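PDB 3NPK: geranyltranstransferase, which probably catalyses the condensation of geranyl diphosphate with isopentenyl diphosphate to give farnesyl diphosphate and pyrophosphate, a step of isoprenoid biosynthesis. Local coordinates for residues Val65-Glu70 / Phe118-His123; Ile132-Thr137 / Gly186-Glu191; Phe140-Asn145 / Ala176-Ala181. All blocks are in the same frame, centred on the assembly; numbering follows the deposited sequence.

Interaction 1. Residues Val65-Glu70 / Phe118-His123; sequences VALALE and FLVLSH
Leu121 is the side chain to follow here, because it packs between two helices that run almost antiparallel, 170° between their directions and 8.4 Å between the axes of the short segments. Its CB starts off along the flank of the partner helix rather than straight at it, and chi1 of -127°, off any staggered position, swings the branch over. CG then comes to rest against the methyl of Ala68, with Leu121 CG 4.0 Å from Ala68 CB. At the tip the two methyls part company. The Leu121 and Val65 side chains cross obliquely, and CD2 meets both branches: Leu121 CD2 lies 4.0 Å from Val65 CG2 and 4.1 Å from Val65 CG1. CD1 turns instead to the Ile135 side chain of helix 128-142.

One residue earlier, Val120 points directly at residues 65-70. Its CG1 methyl stands 4.2 Å from Leu67 CD2, and the same methyl approaches the backbone at Ala68. No hydrogen bond crosses the interface; small alanine and branched aliphatic groups do all the work.

Polar chemistry is kept to the far side of residues 118-123, around Leu119 O. This oxygen takes three donors: the backbone N of His123, the hydroxyl of Ser122 (Ser122 OG to Leu119 O, 2.9 Å), and the imidazole (His123 ND1 to Leu119 O, 3.2 Å), which meets it in the ring plane. Both side chains thus fold back onto the preceding turn.

Around the pair, Val65 also packs on Leu47 of helix 42-54 and on Met185 of helix 164-189, while the Phe118 ring stacks on Phe118 of the second subunit. Helix 103-122 therefore lies between helix 59-80 of its own chain and the second subunit, with helix 128-142 alongside.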
ATOM      1  N   VAL A  65      -3.451   8.431 -12.658  1.00  9.11           N
ATOM      2  CA  VAL A  65      -2.676   8.917 -11.518  1.00  8.93           C
ATOM      3  C   VAL A  65      -3.638   9.539 -10.507  1.00  9.18           C
ATOM      4  O   VAL A  65      -3.505   9.326  -9.295  1.00  9.76           O
ATOM      5  CB  VAL A  65      -1.579   9.933 -11.967  1.00  9.22           C
ATOM      6  CG1 VAL A  65      -0.683  10.302 -10.795  1.00  9.29           C
ATOM      7  CG2 VAL A  65      -0.750   9.340 -13.101  1.00 10.64           C
ATOM      8  N   ALA A  66      -4.621  10.289 -11.001  1.00  8.81           N
ATOM      9  CA  ALA A  66      -5.690  10.798 -10.147  1.00  9.69           C
ATOM     10  C   ALA A  66      -6.418   9.647  -9.456  1.00  9.33           C
ATOM     11  O   ALA A  66      -6.784   9.745  -8.272  1.00  9.61           O
ATOM     12  CB  ALA A  66      -6.678  11.635 -10.968  1.00 11.88           C
ATOM     13  N   LEU A  67      -6.645   8.559 -10.193  1.00  8.76           N
ATOM     14  CA  LEU A  67      -7.310   7.387  -9.635  1.00 10.00           C
ATOM     15  C   LEU A  67      -6.515   6.800  -8.464  1.00  8.65           C
ATOM     16  O   LEU A  67      -7.085   6.481  -7.411  1.00 10.22           O
ATOM     17  CB  LEU A  67      -7.508   6.328 -10.715  1.00 13.68           C
ATOM     18  CG  LEU A  67      -8.453   5.183 -10.340  1.00 15.17           C
ATOM     19  CD1 LEU A  67      -9.833   5.753 -10.045  1.00 16.46           C
ATOM     20  CD2 LEU A  67      -8.513   4.195 -11.493  1.00 18.01           C
ATOM     21  N   ALA A  68      -5.202   6.681  -8.635  1.00  9.33           N
ATOM     22  CA  ALA A  68      -4.340   6.181  -7.565  1.00  9.80           C
ATOM     23  C   ALA A  68      -4.474   7.034  -6.294  1.00  8.35           C
ATOM     24  O   ALA A  68      -4.549   6.491  -5.177  1.00 10.37           O
ATOM     25  CB  ALA A  68      -2.896   6.152  -8.032  1.00  9.69           C
ATOM     26  N   LEU A  69      -4.499   8.360  -6.460  1.00  8.57           N
ATOM     27  CA  LEU A  69      -4.683   9.276  -5.333  1.00  8.78           C
ATOM     28  C   LEU A  69      -5.983   9.009  -4.602  1.00  9.14           C
ATOM     29  O   LEU A  69      -6.003   8.960  -3.365  1.00 10.01           O
ATOM     30  CB  LEU A  69      -4.676  10.728  -5.796  1.00 11.60           C
ATOM     31  CG  LEU A  69      -3.333  11.410  -5.943  1.00 13.80           C
ATOM     32  CD1 LEU A  69      -3.545  12.704  -6.736  1.00 16.12           C
ATOM     33  CD2 LEU A  69      -2.713  11.678  -4.576  1.00 13.96           C
ATOM     34  N   GLU A  70      -7.063   8.828  -5.361  1.00  9.94           N
ATOM     35  CA  GLU A  70      -8.359   8.593  -4.735  1.00  9.55           C
ATOM     36  C   GLU A  70      -8.458   7.188  -4.117  1.00  8.98           C
ATOM     37  O   GLU A  70      -9.175   7.003  -3.125  1.00  9.24           O
ATOM     38  CB  GLU A  70      -9.498   8.890  -5.716  1.00 10.54           C
ATOM     39  CG  GLU A  70      -9.529  10.364  -6.085  1.00 11.66           C
ATOM     40  CD  GLU A  70      -9.922  11.306  -4.927  1.00 12.40           C
ATOM     41  OE1 GLU A  70     -10.689  10.911  -4.010  1.00 14.48           O
ATOM     42  OE2 GLU A  70      -9.472  12.468  -4.949  1.00 11.80           O
ATOM     43  N   PHE A 118      -0.788   1.598  -6.213  1.00  8.47           N
ATOM     44  CA  PHE A 118       0.505   1.415  -6.856  1.00  8.82           C
ATOM     45  C   PHE A 118       0.441   0.577  -8.125  1.00  9.19           C
ATOM     46  O   PHE A 118       1.193   0.834  -9.071  1.00  9.77           O
ATOM     47  CB  PHE A 118       1.541   0.941  -5.841  1.00  9.13           C
ATOM     48  CG  PHE A 118       1.734   1.939  -4.763  1.00  9.25           C
ATOM     49  CD1 PHE A 118       2.439   3.092  -5.028  1.00 10.08           C
ATOM     50  CD2 PHE A 118       1.081   1.821  -3.535  1.00  9.09           C
ATOM     51  CE1 PHE A 118       2.574   4.078  -4.059  1.00 10.06           C
ATOM     52  CE2 PHE A 118       1.195   2.808  -2.573  1.00  9.83           C
ATOM     53  CZ  PHE A 118       1.931   3.944  -2.837  1.00 10.02           C
ATOM     54  N   LEU A 119      -0.443  -0.417  -8.155  1.00  9.90           N
ATOM     55  CA  LEU A 119      -0.660  -1.161  -9.393  1.00 10.32           C
ATOM     56  C   LEU A 119      -1.161  -0.226 -10.497  1.00  9.64           C
ATOM     57  O   LEU A 119      -0.644  -0.232 -11.613  1.00 10.19           O
ATOM     58  CB  LEU A 119      -1.647  -2.317  -9.185  1.00 11.11           C
ATOM     59  CG  LEU A 119      -1.805  -3.270 -10.375  1.00 11.50           C
ATOM     60  CD1 LEU A 119      -0.464  -3.919 -10.746  1.00 13.22           C
ATOM     61  CD2 LEU A 119      -2.825  -4.343 -10.039  1.00 13.57           C
ATOM     62  N   VAL A 120      -2.161   0.585 -10.177  1.00  9.02           N
ATOM     63  CA  VAL A 120      -2.731   1.506 -11.158  1.00 10.08           C
ATOM     64  C   VAL A 120      -1.685   2.517 -11.616  1.00  9.78           C
ATOM     65  O   VAL A 120      -1.543   2.792 -12.814  1.00 10.52           O
ATOM     66  CB  VAL A 120      -3.982   2.221 -10.599  1.00 12.77           C
ATOM     67  CG1 VAL A 120      -4.355   3.427 -11.471  1.00 16.30           C
ATOM     68  CG2 VAL A 120      -5.129   1.231 -10.493  1.00 15.54           C
ATOM     69  N   LEU A 121      -0.922   3.066 -10.674  1.00  9.53           N
ATOM     70  CA  LEU A 121       0.086   4.056 -11.054  1.00 10.39           C
ATOM     71  C   LEU A 121       1.128   3.416 -11.974  1.00  9.54           C
ATOM     72  O   LEU A 121       1.539   4.013 -12.991  1.00 11.00           O
ATOM     73  CB  LEU A 121       0.771   4.596  -9.802  1.00 13.47           C
ATOM     74  CG  LEU A 121       0.808   6.098  -9.642  1.00 18.22           C
ATOM     75  CD1 LEU A 121       1.553   6.488  -8.344  1.00 15.59           C
ATOM     76  CD2 LEU A 121       1.387   6.707 -10.889  1.00 20.00           C
ATOM     77  N   SER A 122       1.549   2.201 -11.643  1.00  9.16           N
ATOM     78  CA  SER A 122       2.608   1.553 -12.405  1.00  9.69           C
ATOM     79  C   SER A 122       2.178   1.204 -13.832  1.00 10.12           C
ATOM     80  O   SER A 122       3.030   1.046 -14.711  1.00 12.02           O
ATOM     81  CB  SER A 122       3.138   0.323 -11.667  1.00 10.83           C
ATOM     82  OG  SER A 122       2.209  -0.749 -11.661  1.00 12.93           O
ATOM     83  N   HIS A 123       0.868   1.075 -14.036  1.00  9.63           N
ATOM     84  CA  HIS A 123       0.302   0.787 -15.356  1.00 10.90           C
ATOM     85  C   HIS A 123      -0.147   2.011 -16.170  1.00 11.36           C
ATOM     86  O   HIS A 123      -0.634   1.869 -17.301  1.00 11.66           O
ATOM     87  CB  HIS A 123      -0.843  -0.221 -15.222  1.00 11.32           C
ATOM     88  CG  HIS A 123      -0.375  -1.638 -15.149  1.00 12.16           C
ATOM     89  ND1 HIS A 123      -0.164  -2.308 -13.957  1.00 14.32           N
ATOM     90  CD2 HIS A 123      -0.079  -2.523 -16.133  1.00 12.13           C
ATOM     91  CE1 HIS A 123       0.232  -3.546 -14.217  1.00 13.98           C
ATOM     92  NE2 HIS A 123       0.306  -3.694 -15.525  1.00 15.94           N
TER

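Interaction 2. Residues Ile132-Thr137 / Gly186-Glu191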
ATOM      1  N   ILE A 132       8.060   6.340 -11.885  1.00  8.45           N
ATOM      2  CA  ILE A 132       8.869   6.136 -10.679  1.00  8.68           C
ATOM      3  C   ILE A 132       8.832   7.384  -9.793  1.00  9.67           C
ATOM      4  O   ILE A 132       8.664   7.277  -8.577  1.00  9.94           O
ATOM      5  CB  ILE A 132      10.326   5.718 -11.019  1.00  9.89           C
ATOM      6  CG1 ILE A 132      10.328   4.283 -11.548  1.00 10.57           C
ATOM      7  CG2 ILE A 132      11.239   5.856  -9.801  1.00 11.05           C
ATOM      8  CD1 ILE A 132       9.897   3.243 -10.535  1.00 11.63           C
ATOM      9  N   LYS A 133       8.937   8.569 -10.401  1.00  9.18           N
ATOM     10  CA  LYS A 133       8.819   9.798  -9.606  1.00  9.69           C
ATOM     11  C   LYS A 133       7.466   9.879  -8.916  1.00  9.23           C
ATOM     12  O   LYS A 133       7.394  10.230  -7.737  1.00  9.62           O
ATOM     13  CB  LYS A 133       9.049  11.038 -10.462  1.00 11.38           C
ATOM     14  CG  LYS A 133      10.501  11.156 -10.870  1.00 15.80           C
ATOM     15  CD  LYS A 133      10.810  12.461 -11.566  1.00 22.04           C
ATOM     16  CE  LYS A 133      12.295  12.494 -11.937  1.00 25.93           C
ATOM     17  NZ  LYS A 133      12.659  11.380 -12.850  1.00 29.13           N
ATOM     18  N   LEU A 134       6.396   9.569  -9.649  1.00  9.35           N
ATOM     19  CA  LEU A 134       5.051   9.623  -9.081  1.00  8.14           C
ATOM     20  C   LEU A 134       4.876   8.641  -7.927  1.00  8.00           C
ATOM     21  O   LEU A 134       4.232   8.968  -6.929  1.00  9.12           O
ATOM     22  CB  LEU A 134       4.001   9.330 -10.154  1.00  7.94           C
ATOM     23  CG  LEU A 134       3.900  10.373 -11.282  1.00  9.08           C
ATOM     24  CD1 LEU A 134       3.000   9.857 -12.401  1.00 10.22           C
ATOM     25  CD2 LEU A 134       3.377  11.685 -10.729  1.00  9.76           C
ATOM     26  N   ILE A 135       5.421   7.440  -8.078  1.00  7.71           N
ATOM     27  CA  ILE A 135       5.340   6.433  -7.016  1.00  7.15           C
ATOM     28  C   ILE A 135       6.119   6.883  -5.771  1.00  8.51           C
ATOM     29  O   ILE A 135       5.650   6.709  -4.642  1.00  8.98           O
ATOM     30  CB  ILE A 135       5.801   5.068  -7.533  1.00  8.10           C
ATOM     31  CG1 ILE A 135       4.747   4.557  -8.534  1.00  8.85           C
ATOM     32  CG2 ILE A 135       6.016   4.088  -6.368  1.00  9.51           C
ATOM     33  CD1 ILE A 135       5.230   3.434  -9.423  1.00 10.35           C
ATOM     34  N   LYS A 136       7.295   7.482  -5.973  1.00  8.25           N
ATOM     35  CA  LYS A 136       8.042   8.034  -4.846  1.00  8.29           C
ATOM     36  C   LYS A 136       7.230   9.090  -4.125  1.00  8.56           C
ATOM     37  O   LYS A 136       7.177   9.104  -2.895  1.00  9.98           O
ATOM     38  CB  LYS A 136       9.371   8.650  -5.302  1.00  9.84           C
ATOM     39  CG  LYS A 136      10.391   7.657  -5.790  1.00 10.39           C
ATOM     40  CD  LYS A 136      11.640   8.360  -6.334  1.00 11.75           C
ATOM     41  CE  LYS A 136      12.743   7.349  -6.628  1.00 13.11           C
ATOM     42  NZ  LYS A 136      13.959   8.001  -7.200  1.00 14.99           N
ATOM     43  N   THR A 137       6.589   9.976  -4.881  1.00  8.50           N
ATOM     44  CA  THR A 137       5.822  11.052  -4.259  1.00  8.42           C
ATOM     45  C   THR A 137       4.617  10.504  -3.494  1.00  9.29           C
ATOM     46  O   THR A 137       4.335  10.903  -2.348  1.00  9.90           O
ATOM     47  CB  THR A 137       5.380  12.083  -5.304  1.00  9.19           C
ATOM     48  OG1 THR A 137       6.560  12.639  -5.909  1.00  9.88           O
ATOM     49  CG2 THR A 137       4.568  13.209  -4.663  1.00 10.72           C
ATOM     50  N   GLY A 186       0.864  16.282 -10.260  1.00  9.22           N
ATOM     51  CA  GLY A 186       0.485  16.940 -11.512  1.00  9.77           C
ATOM     52  C   GLY A 186       1.719  17.544 -12.190  1.00  9.72           C
ATOM     53  O   GLY A 186       1.908  17.425 -13.410  1.00  9.81           O
ATOM     54  N   CYS A 187       2.583  18.167 -11.400  1.00  9.69           N
ATOM     55  CA  CYS A 187       3.797  18.777 -11.938  1.00  9.94           C
ATOM     56  C   CYS A 187       4.720  17.706 -12.516  1.00  9.78           C
ATOM     57  O   CYS A 187       5.328  17.893 -13.588  1.00 10.90           O
ATOM     58  CB  CYS A 187       4.531  19.564 -10.845  1.00 12.07           C
ATOM     59  SG  CYS A 187       3.619  20.978 -10.203  1.00 12.81           S
ATOM     60  N   GLU A 188       4.835  16.584 -11.812  1.00  9.79           N
ATOM     61  CA  GLU A 188       5.721  15.515 -12.260  1.00  9.77           C
ATOM     62  C   GLU A 188       5.249  14.888 -13.571  1.00  9.31           C
ATOM     63  O   GLU A 188       6.066  14.583 -14.451  1.00 10.77           O
ATOM     64  CB  GLU A 188       5.916  14.471 -11.162  1.00 10.02           C
ATOM     65  CG  GLU A 188       6.763  15.056 -10.001  1.00 11.79           C
ATOM     66  CD  GLU A 188       6.890  14.161  -8.781  1.00 13.67           C
ATOM     67  OE1 GLU A 188       5.932  13.424  -8.439  1.00 13.28           O
ATOM     68  OE2 GLU A 188       7.977  14.211  -8.156  1.00 16.30           O
ATOM     69  N   ILE A 189       3.938  14.698 -13.716  1.00  9.68           N
ATOM     70  CA  ILE A 189       3.397  14.225 -14.999  1.00 10.43           C
ATOM     71  C   ILE A 189       3.853  15.131 -16.152  1.00 10.03           C
ATOM     72  O   ILE A 189       4.216  14.653 -17.249  1.00 11.28           O
ATOM     73  CB  ILE A 189       1.862  14.164 -14.953  1.00 10.53           C
ATOM     74  CG1 ILE A 189       1.421  13.026 -14.039  1.00 11.14           C
ATOM     75  CG2 ILE A 189       1.265  13.981 -16.353  1.00 11.10           C
ATOM     76  CD1 ILE A 189      -0.031  13.149 -13.574  1.00 10.63           C
ATOM     77  N   CYS A 190       3.835  16.436 -15.899  1.00 11.03           N
ATOM     78  CA  CYS A 190       4.185  17.440 -16.901  1.00 12.07           C
ATOM     79  C   CYS A 190       5.683  17.690 -17.030  1.00 12.44           C
ATOM     80  O   CYS A 190       6.110  18.501 -17.869  1.00 12.84           O
ATOM     81  CB  CYS A 190       3.493  18.753 -16.557  1.00 13.02           C
ATOM     82  SG  CYS A 190       1.702  18.647 -16.608  1.00 14.89           S
ATOM     83  N   GLU A 191       6.468  17.020 -16.187  1.00 12.47           N
ATOM     84  CA  GLU A 191       7.918  17.206 -16.150  1.00 12.98           C
ATOM     85  C   GLU A 191       8.263  18.682 -15.918  1.00 13.32           C
ATOM     86  O   GLU A 191       9.211  19.227 -16.501  1.00 13.74           O
ATOM     87  CB  GLU A 191       8.587  16.618 -17.407  1.00 15.87           C
ATOM     88  CG  GLU A 191       8.547  15.096 -17.417  1.00 18.40           C
ATOM     89  CD  GLU A 191       9.043  14.509 -18.726  1.00 21.37           C
ATOM     90  OE1 GLU A 191       8.245  14.446 -19.674  1.00 22.12           O
ATOM     91  OE2 GLU A 191      10.225  14.105 -18.806  1.00 25.41           O
TER
HETATM   92  O   HOH W   1       9.416  12.119  -7.031  1.00 15.57           O
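Thr137 and Glu188 reach out to each other tip to tip, and their meeting is the hydrogen bond that crosses the contact: Thr137 OG1 donates to Glu188 OE1 over 2.7 Å. The carboxylate receives it on the syn lone pair of OE1, the side facing its other oxygen. That other oxygen is occupied by water 1, which donates to Glu188 OE2 at 2.8 Å. The same water gives its second proton to the backbone, with water 1 lying 2.9 Å from Lys133 O, so both its hydrogens are spent in joining the carboxylate to helix 132-137. Lys133 O, meanwhile, already accepts the helical bond from Thr137 N.

Beside this polar pair runs an apolar one. Leu134 slides past Glu188 in the opposite direction, CD2 of Leu134 lying 3.8 Å from CB of Glu188, and its other methyl meets Ile189, whose side chain crosses that of Leu134 at about a right angle, Leu134 CD1 to Ile189 CG1 being 3.9 Å.

Torsions set the polar ends. Glu188 has CG anti to its carbonyl carbon (chi1 -70°) and is extended beyond (chi2 173°), which carries the carboxylate straight across. Thr137 holds OG1 beside its own backbone N, turned toward the carboxylate.

Further out, Glu191 is the first residue to leave the helical conformation; its positive phi (56°) goes with a Schellman motif, with Glu191 N bonded to Glu188 O at 3.0 Å, and its carboxylate forms a salt bridge with Lys127. Leu134 is backed by Leu121 of helix 103-122 and by Met185, and Ile189 by Leu47 and Val51 of helix 42-54. The whole is helix-to-helix packing at the C-terminal end of helix 164-189, within the largely helical fold of the polyprenyl synthetase family.

Interaction 3. Residues Phe140-Asn145 / Ala176-Ala181; sequences FNAGLN and ARLIAA
Arg177 is extended from CG to NE, so its guanidinium travels well beyond its own helix, while Phe140 has CG anti to the backbone N (chi1 -179°), which lays the ring out to meet it. The two side chains cross obliquely, yet ring and guanidinium planes are only 21° apart, and Phe140 CE1 is 3.6 Å from Arg177 NH1. The turn that follows helix 128-142 folds back over the ring: Asn145 CB sits 3.4 Å above the centre of one face of Phe140. This brings the Asn145 carbonyl to the guanidinium edge, where Arg177 NH1 donates to Asn145 O at 2.7 Å, a weak bond because it is bent (128°). Water 2 links Asn145 OD1 to the same NH1, the latter weakly.

Nearer the backbone, Asn141 presses on residues 176-181 by van der Waals contact, OD1 against Arg177 CB at 3.4 Å and ND2 against Ala181 CB at 3.7 Å. Its polar bonds go to others, OD1 to Tyr201 OH and ND2 to Thr137 O, which fix the amide's rotation. With weak bonds to Asn145 O and water 2, and NH1 merely lying against Phe140, the arginine's hold on the turn is probably modest.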
ATOM      1  N   PHE A 140       5.750   8.287  -0.338  1.00  8.91           N
ATOM      2  CA  PHE A 140       6.302   9.125   0.722  1.00  8.93           C
ATOM      3  C   PHE A 140       5.174   9.839   1.455  1.00  9.28           C
ATOM      4  O   PHE A 140       5.046   9.742   2.682  1.00 10.29           O
ATOM      5  CB  PHE A 140       7.289  10.153   0.147  1.00  8.79           C
ATOM      6  CG  PHE A 140       7.914  11.040   1.189  1.00 10.25           C
ATOM      7  CD1 PHE A 140       7.320  12.247   1.555  1.00 11.61           C
ATOM      8  CD2 PHE A 140       9.097  10.664   1.791  1.00 11.30           C
ATOM      9  CE1 PHE A 140       7.912  13.070   2.507  1.00 12.38           C
ATOM     10  CE2 PHE A 140       9.699  11.486   2.752  1.00 12.71           C
ATOM     11  CZ  PHE A 140       9.108  12.682   3.099  1.00 12.50           C
ATOM     12  N   ASN A 141       4.321  10.530   0.705  1.00  8.41           N
ATOM     13  CA  ASN A 141       3.302  11.368   1.333  1.00  8.16           C
ATOM     14  C   ASN A 141       2.108  10.624   1.922  1.00  8.48           C
ATOM     15  O   ASN A 141       1.474  11.121   2.864  1.00  9.82           O
ATOM     16  CB  ASN A 141       2.852  12.464   0.367  1.00  8.32           C
ATOM     17  CG  ASN A 141       3.944  13.495   0.151  1.00  9.44           C
ATOM     18  OD1 ASN A 141       4.226  14.300   1.034  1.00 10.04           O
ATOM     19  ND2 ASN A 141       4.595  13.443  -1.002  1.00  9.48           N
ATOM     20  N   ALA A 142       1.797   9.459   1.353  1.00  8.15           N
ATOM     21  CA  ALA A 142       0.686   8.635   1.837  1.00  8.07           C
ATOM     22  C   ALA A 142       1.096   7.649   2.913  1.00  7.84           C
ATOM     23  O   ALA A 142       0.231   7.087   3.592  1.00  9.51           O
ATOM     24  CB  ALA A 142       0.049   7.875   0.682  1.00  9.90           C
ATOM     25  N   GLY A 143       2.399   7.426   3.061  1.00  8.54           N
ATOM     26  CA  GLY A 143       2.885   6.402   3.962  1.00  9.08           C
ATOM     27  C   GLY A 143       3.326   6.930   5.309  1.00  8.24           C
ATOM     28  O   GLY A 143       2.796   7.948   5.795  1.00  8.98           O
ATOM     29  N   LEU A 144       4.296   6.237   5.912  1.00  8.46           N
ATOM     30  CA  LEU A 144       4.774   6.631   7.235  1.00 10.34           C
ATOM     31  C   LEU A 144       5.411   8.027   7.280  1.00 10.14           C
ATOM     32  O   LEU A 144       5.468   8.645   8.348  1.00 11.67           O
ATOM     33  CB  LEU A 144       5.711   5.576   7.806  1.00 13.19           C
ATOM     34  CG  LEU A 144       7.001   5.318   7.045  1.00 14.48           C
ATOM     35  CD1 LEU A 144       8.107   6.262   7.551  1.00 15.94           C
ATOM     36  CD2 LEU A 144       7.415   3.866   7.233  1.00 14.82           C
ATOM     37  N   ASN A 145       5.879   8.535   6.136  1.00  8.77           N
ATOM     38  CA  ASN A 145       6.412   9.908   6.105  1.00  9.52           C
ATOM     39  C   ASN A 145       5.352  11.007   6.028  1.00 10.22           C
ATOM     40  O   ASN A 145       5.663  12.203   6.018  1.00 13.04           O
ATOM     41  CB  ASN A 145       7.404  10.073   4.968  1.00  9.98           C
ATOM     42  CG  ASN A 145       8.678   9.352   5.238  1.00 12.02           C
ATOM     43  OD1 ASN A 145       9.480   9.793   6.061  1.00 13.90           O
ATOM     44  ND2 ASN A 145       8.871   8.223   4.576  1.00 12.86           N
ATOM     45  N   ALA A 176      -2.238  17.417   5.057  1.00  9.44           N
ATOM     46  CA  ALA A 176      -1.660  18.386   4.120  1.00  9.23           C
ATOM     47  C   ALA A 176      -0.690  17.737   3.137  1.00  8.90           C
ATOM     48  O   ALA A 176      -0.628  18.135   1.981  1.00  9.55           O
ATOM     49  CB  ALA A 176      -0.973  19.534   4.848  1.00 10.28           C
ATOM     50  N   ARG A 177       0.077  16.747   3.587  1.00  9.42           N
ATOM     51  CA  ARG A 177       1.082  16.174   2.696  1.00  9.29           C
ATOM     52  C   ARG A 177       0.471  15.487   1.479  1.00  9.75           C
ATOM     53  O   ARG A 177       1.013  15.584   0.391  1.00 10.29           O
ATOM     54  CB  ARG A 177       2.078  15.278   3.446  1.00 10.67           C
ATOM     55  CG  ARG A 177       3.186  16.120   4.126  1.00 12.50           C
ATOM     56  CD  ARG A 177       4.322  15.301   4.702  1.00 14.37           C
ATOM     57  NE  ARG A 177       5.312  16.184   5.313  1.00 14.55           N
ATOM     58  CZ  ARG A 177       6.515  15.807   5.733  1.00 17.69           C
ATOM     59  NH1 ARG A 177       6.904  14.546   5.632  1.00 17.93           N
ATOM     60  NH2 ARG A 177       7.332  16.713   6.249  1.00 19.50           N
ATOM     61  N   LEU A 178      -0.666  14.814   1.648  1.00  9.56           N
ATOM     62  CA  LEU A 178      -1.313  14.160   0.510  1.00  9.83           C
ATOM     63  C   LEU A 178      -1.917  15.181  -0.474  1.00  9.89           C
ATOM     64  O   LEU A 178      -1.905  14.963  -1.691  1.00 10.48           O
ATOM     65  CB  LEU A 178      -2.376  13.156   0.979  1.00 10.30           C
ATOM     66  CG  LEU A 178      -2.903  12.234  -0.136  1.00 10.21           C
ATOM     67  CD1 LEU A 178      -1.800  11.399  -0.739  1.00 11.59           C
ATOM     68  CD2 LEU A 178      -4.019  11.338   0.379  1.00 11.29           C
ATOM     69  N   ILE A 179      -2.431  16.299   0.047  1.00  9.28           N
ATOM     70  CA  ILE A 179      -2.905  17.403  -0.798  1.00  9.15           C
ATOM     71  C   ILE A 179      -1.742  18.019  -1.591  1.00  8.85           C
ATOM     72  O   ILE A 179      -1.834  18.221  -2.814  1.00 10.57           O
ATOM     73  CB  ILE A 179      -3.652  18.466   0.048  1.00  9.99           C
ATOM     74  CG1 ILE A 179      -4.980  17.874   0.538  1.00 10.93           C
ATOM     75  CG2 ILE A 179      -3.894  19.740  -0.743  1.00 10.08           C
ATOM     76  CD1 ILE A 179      -5.630  18.626   1.669  1.00 11.29           C
ATOM     77  N   ALA A 180      -0.640  18.289  -0.906  1.00  9.05           N
ATOM     78  CA  ALA A 180       0.579  18.764  -1.572  1.00  8.76           C
ATOM     79  C   ALA A 180       1.065  17.757  -2.623  1.00  8.69           C
ATOM     80  O   ALA A 180       1.494  18.128  -3.730  1.00  9.65           O
ATOM     81  CB  ALA A 180       1.680  19.024  -0.530  1.00  9.21           C
ATOM     82  N   ALA A 181       0.998  16.475  -2.284  1.00  8.97           N
ATOM     83  CA  ALA A 181       1.418  15.436  -3.226  1.00  9.02           C
ATOM     84  C   ALA A 181       0.568  15.448  -4.498  1.00  8.55           C
ATOM     85  O   ALA A 181       1.081  15.246  -5.586  1.00 10.43           O
ATOM     86  CB  ALA A 181       1.355  14.054  -2.568  1.00  9.82           C
TER
HETATM   87  O   HOH W   2       9.542  12.630   6.653  1.00 29.65           O

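Helices 128-142 and 164-189 carry both interaction 2 and interaction 3, whose centres are 13 Å apart; Thr137 CG2 against Ala181 CB at 3.9 Å joins them. Interaction 1 abuts interaction 2, their centres 11 Å apart, through Leu121 CD2 on Leu134 CB (3.8 Å) and Val65 CG2 on Leu134 CD1 (3.8 Å). Toward interaction 3 it reaches by Leu69 CD2, 4.0 Å from Leu178 CD1. Leu178 lies nearer the ligand: its side chain is about 9 Å from bound pyrophosphate and packs on Arg43 of its pocket, whereas the Leu67 side chain is about 12 Å away. All three contacts also border the second subunit.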